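PDB 5LHK: leucine aminopeptidase 2, chloroplastic from Streptomyces sp. BC16019, which probably removes unsubstituted N-terminal amino acids from peptides as a manganese-binding M17 aminopeptidase, and may take part in the turnover of intracellular proteins. Local coordinates for residues 269-274 with 340-345; 373-378 with 439-444. All coordinates share one frame; numbering follows the deposited sequence.

Interaction 1 (269-274 with 340-345). With MN (manganese (II) ion), chain C; MN (manganese (II) ion), chain B.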
# COMPACT_ATOMS: atom_id res chain seq x y z
N GLY A 269 -19.45 2.48 4.30
CA GLY A 269 -19.85 3.85 4.59
C GLY A 269 -18.75 4.81 4.16
O GLY A 269 -18.07 4.56 3.17
N LEU A 270 -18.56 5.89 4.93
CA LEU A 270 -17.53 6.89 4.63
C LEU A 270 -16.14 6.31 4.78
O LEU A 270 -15.24 6.69 4.03
CB LEU A 270 -17.70 8.15 5.51
CG LEU A 270 -19.00 8.93 5.22
CD1 LEU A 270 -19.17 10.10 6.16
CD2 LEU A 270 -19.08 9.41 3.77
N SER A 271 -15.98 5.38 5.72
CA SER A 271 -14.81 4.51 5.83
C SER A 271 -14.96 3.41 4.79
O SER A 271 -15.18 2.21 5.09
CB SER A 271 -14.68 3.93 7.26
OG SER A 271 -14.78 4.94 8.26
N LEU A 272 -14.82 3.83 3.54
CA LEU A 272 -15.22 3.04 2.40
C LEU A 272 -14.26 1.87 2.22
O LEU A 272 -13.05 2.06 2.33
CB LEU A 272 -15.24 3.90 1.13
CG LEU A 272 -15.86 3.29 -0.13
CD1 LEU A 272 -17.34 2.97 0.10
CD2 LEU A 272 -15.70 4.28 -1.27
N LYS A 273 -14.81 0.69 1.95
CA LYS A 273 -14.01 -0.50 1.73
C LYS A 273 -13.11 -0.28 0.51
O LYS A 273 -13.59 0.24 -0.49
CB LYS A 273 -14.88 -1.74 1.51
CG LYS A 273 -15.51 -2.25 2.79
CD LYS A 273 -16.47 -3.39 2.54
CE LYS A 273 -17.23 -3.76 3.80
NZ LYS A 273 -16.34 -4.34 4.83
N PRO A 274 -11.82 -0.65 0.62
CA PRO A 274 -10.90 -0.36 -0.48
C PRO A 274 -11.31 -1.04 -1.79
O PRO A 274 -11.57 -2.25 -1.81
CB PRO A 274 -9.55 -0.91 0.02
CG PRO A 274 -9.68 -0.96 1.50
CD PRO A 274 -11.12 -1.26 1.77
N THR A 340 -15.79 5.36 15.58
CA THR A 340 -14.39 5.60 15.17
C THR A 340 -14.05 5.02 13.79
O THR A 340 -13.01 5.36 13.22
CB THR A 340 -13.41 5.06 16.22
OG1 THR A 340 -13.73 3.70 16.50
CG2 THR A 340 -13.49 5.90 17.52
N HIS A 341 -14.91 4.14 13.28
CA HIS A 341 -14.76 3.53 11.96
C HIS A 341 -16.17 3.13 11.46
O HIS A 341 -16.84 2.31 12.11
CB HIS A 341 -13.84 2.30 12.06
CG HIS A 341 -13.23 1.88 10.75
ND1 HIS A 341 -13.99 1.48 9.68
CD2 HIS A 341 -11.94 1.81 10.35
CE1 HIS A 341 -13.20 1.17 8.67
NE2 HIS A 341 -11.95 1.37 9.05
N THR A 342 -16.60 3.68 10.32
CA THR A 342 -17.97 3.47 9.85
C THR A 342 -18.23 2.05 9.33
O THR A 342 -19.39 1.65 9.14
CB THR A 342 -18.45 4.51 8.80
OG1 THR A 342 -17.75 4.35 7.56
CG2 THR A 342 -18.26 5.92 9.31
N ASP A 343 -17.17 1.31 9.05
CA ASP A 343 -17.25 -0.08 8.61
C ASP A 343 -17.45 -1.10 9.74
O ASP A 343 -17.64 -2.29 9.47
CB ASP A 343 -16.02 -0.47 7.78
CG ASP A 343 -16.30 -1.61 6.80
OD1 ASP A 343 -17.49 -2.02 6.63
OD2 ASP A 343 -15.34 -2.11 6.18
N ASN A 344 -17.40 -0.65 11.00
CA ASN A 344 -17.83 -1.48 12.11
C ASN A 344 -19.26 -1.11 12.50
O ASN A 344 -19.55 -0.79 13.66
CB ASN A 344 -16.86 -1.38 13.30
CG ASN A 344 -15.56 -2.15 13.08
OD1 ASN A 344 -15.31 -2.66 11.99
ND2 ASN A 344 -14.73 -2.23 14.10
N GLU A 345 -20.13 -1.21 11.52
CA GLU A 345 -21.50 -0.75 11.63
C GLU A 345 -22.42 -1.78 12.27
O GLU A 345 -23.38 -1.41 12.93
CB GLU A 345 -22.05 -0.32 10.26
CG GLU A 345 -22.64 -1.43 9.37
CD GLU A 345 -21.66 -2.49 8.92
OE1 GLU A 345 -20.46 -2.18 8.82
OE2 GLU A 345 -22.09 -3.63 8.65
MN MN C . -18.74 -3.25 7.90
MN MN B . -21.01 -5.34 8.19
O HOH W 1 -13.58 -0.10 5.17
O HOH W 2 -16.80 -4.90 7.80
O HOH W 3 -19.03 -5.18 9.17

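Interaction 2 (373-378 with 439-444)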
# COMPACT_ATOMS: atom_id res chain seq x y z
N THR A 373 -22.64 -11.73 10.50
CA THR A 373 -21.41 -11.64 9.73
C THR A 373 -20.66 -10.38 10.19
O THR A 373 -20.63 -9.35 9.49
CB THR A 373 -21.72 -11.56 8.22
OG1 THR A 373 -22.65 -10.50 7.99
CG2 THR A 373 -22.33 -12.89 7.74
N LEU A 374 -20.08 -10.45 11.38
CA LEU A 374 -19.73 -9.23 12.13
C LEU A 374 -18.31 -8.73 11.90
O LEU A 374 -18.08 -7.55 11.69
CB LEU A 374 -19.98 -9.41 13.63
CG LEU A 374 -20.09 -8.12 14.45
CD1 LEU A 374 -21.28 -7.26 14.04
CD2 LEU A 374 -20.16 -8.45 15.94
N THR A 375 -17.37 -9.65 11.91
CA THR A 375 -15.97 -9.29 12.06
C THR A 375 -15.12 -9.93 10.97
O THR A 375 -15.33 -11.07 10.59
CB THR A 375 -15.56 -9.69 13.49
OG1 THR A 375 -16.05 -8.69 14.42
CG2 THR A 375 -14.18 -9.71 13.64
N SER A 376 -14.14 -9.20 10.49
CA SER A 376 -13.18 -9.73 9.53
C SER A 376 -11.89 -10.20 10.19
O SER A 376 -11.08 -10.82 9.53
CB SER A 376 -12.86 -8.66 8.49
OG SER A 376 -12.57 -7.46 9.16
N ALA A 377 -11.66 -9.87 11.46
CA ALA A 377 -10.43 -10.28 12.17
C ALA A 377 -10.36 -11.78 12.49
O ALA A 377 -9.28 -12.36 12.48
CB ALA A 377 -10.25 -9.46 13.44
N ALA A 378 -11.51 -12.39 12.78
CA ALA A 378 -11.62 -13.79 13.22
C ALA A 378 -10.94 -14.73 12.25
O ALA A 378 -10.03 -15.50 12.61
CB ALA A 378 -13.09 -14.17 13.35
N GLY A 439 -7.57 -7.75 17.92
CA GLY A 439 -8.55 -8.35 18.84
C GLY A 439 -9.98 -7.90 18.64
O GLY A 439 -10.80 -8.02 19.57
N ASP A 440 -10.31 -7.42 17.44
CA ASP A 440 -11.63 -6.86 17.18
C ASP A 440 -12.77 -7.88 17.28
O ASP A 440 -13.90 -7.50 17.65
CB ASP A 440 -11.69 -6.16 15.82
CG ASP A 440 -13.01 -5.45 15.58
OD1 ASP A 440 -13.38 -4.58 16.40
OD2 ASP A 440 -13.72 -5.78 14.61
N THR A 441 -12.51 -9.15 16.96
CA THR A 441 -13.53 -10.20 17.07
C THR A 441 -14.01 -10.34 18.51
O THR A 441 -15.22 -10.38 18.76
CB THR A 441 -12.99 -11.56 16.55
OG1 THR A 441 -12.58 -11.41 15.19
CG2 THR A 441 -14.06 -12.66 16.63
N ILE A 442 -13.06 -10.37 19.44
CA ILE A 442 -13.35 -10.41 20.87
C ILE A 442 -13.95 -9.08 21.34
O ILE A 442 -14.92 -9.07 22.11
CB ILE A 442 -12.08 -10.80 21.67
CG1 ILE A 442 -11.68 -12.24 21.29
CG2 ILE A 442 -12.31 -10.63 23.18
CD1 ILE A 442 -10.53 -12.83 22.06
N GLN A 443 -13.37 -7.97 20.89
CA GLN A 443 -13.87 -6.65 21.28
C GLN A 443 -15.32 -6.46 20.84
O GLN A 443 -16.13 -5.92 21.60
CB GLN A 443 -13.00 -5.53 20.73
CG GLN A 443 -11.61 -5.47 21.35
CD GLN A 443 -10.59 -4.81 20.44
OE1 GLN A 443 -10.94 -3.95 19.63
NE2 GLN A 443 -9.32 -5.19 20.58
N ALA A 444 -15.65 -6.93 19.64
CA ALA A 444 -17.01 -6.82 19.12
C ALA A 444 -18.01 -7.60 19.97
O ALA A 444 -19.11 -7.13 20.20
CB ALA A 444 -17.08 -7.28 17.67
O HOH W 4 -12.64 -7.22 12.41

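Interaction 1 (269-274 with 340-345)
His-341 lays its imidazole against Ser-271, whose CB is 3.4 Å from CE1 while OG stands over one face, offset toward the rim. In the ring plane, ND1 accepts the backbone N-H of Asp-343, which helps to set the rotation of the ring. At Thr-342 the two segments exchange bonds through their hydroxyls. Thr-342 N donates to Ser-271 OG at 3.0 Å (162°), and Ser-271 N donates to Thr-342 OG1 at 2.8 Å (155°). Thr-342 OG1 also bonds to Gly-268 O, so this buried hydroxyl is gripped by backbone groups on two residues of the facing loop. Asp-343 turns its CG anti to the backbone N (chi1 -154°) and beside its carbonyl, and one manganese is chelated by Asp-343 O at 2.1 Å and Asp-343 OD1 at 2.2 Å. The other oxygen, OD2, uses its syn lone pair for a salt bridge to Lys-273 NZ at 2.8 Å, the two side chains crossing at about a right angle. Lys-273 NZ also donates to metal-bound water 2, and with an alanine here Asp-343 OD2 would probably lose its charged mate and that water its lysine donor. Glu-345 spans the metal pair, OE1 on one manganese and OE2 on the other, where Asp-266, Asp-284 and Lys-261 supply further ligands. The contact is consistent with second-shell groups helping to position a dinuclear centre: the loop following strand 265-266, which runs on toward helix 286-301, is clasped to the turn that leads from strand 336-338 into helix 345-358.

Interaction 2 (373-378 with 439-444)
Leu-374 overlaps Ala-444 through one methyl, its CD2 lying 3.7 Å from Ala-444 CB, and Thr-375 meets that same CB with its hydroxyl, OG1, also at 3.7 Å. One helical turn earlier, Thr-441 faces the loop. Its CG2, anti to the backbone N, packs on Ala-378 CB at 3.7 Å. The small side chains of Ala-377 and Ala-378 probably allow this part of the loop to lie close to the first helical turn. Where polar groups face each other, water 4 mediates: it accepts the N-H of Ala-377 at 3.0 Å and donates to Asp-440 OD2 at 2.8 Å, joining a loop amide to a carboxylate that does not reach it directly. The other oxygen of Asp-440, OD1, forms a salt bridge with Arg-347 of helix 345-358, which should steady the carboxylate for the water. The backbone N-H groups of Leu-374 and Thr-375 both bond to Asp-462 OD1, while Thr-373 OG1 bonds to Asp-284, a manganese ligand. Gly-439 occupies the N-cap position of helix 440-449, and the loop that the helix flanks leaves the end of parallel strand 367-372. Such a loop at a strand's C-terminal end is where alpha/beta folds commonly place their active sites; in this M17 catalytic domain it borders the manganese centre and a bound bicarbonate.

Followed from the N terminus, the two contacts stand in series, neither nesting nor crossing. Interaction 1 opens just after strand 265-266 and closes a loop of 65 residues, holding helix 286-301 and strand 306-316, when the chain reaches helix 345-358. That helix and strand 367-372 then carry the chain to interaction 2, which encloses 60 residues, among them strand 386-390 and helix 394-407, before closing on helix 440-449. Their centres are 14 Å apart, and they touch where Asn-344 ND2 packs 3.6 Å from Asp-440 OD1. Together they draw separate loops of one catalytic domain around the metal centre, and helix 345-358, which begins in interaction 1, touches interaction 2 through Arg-347 and Leu-350.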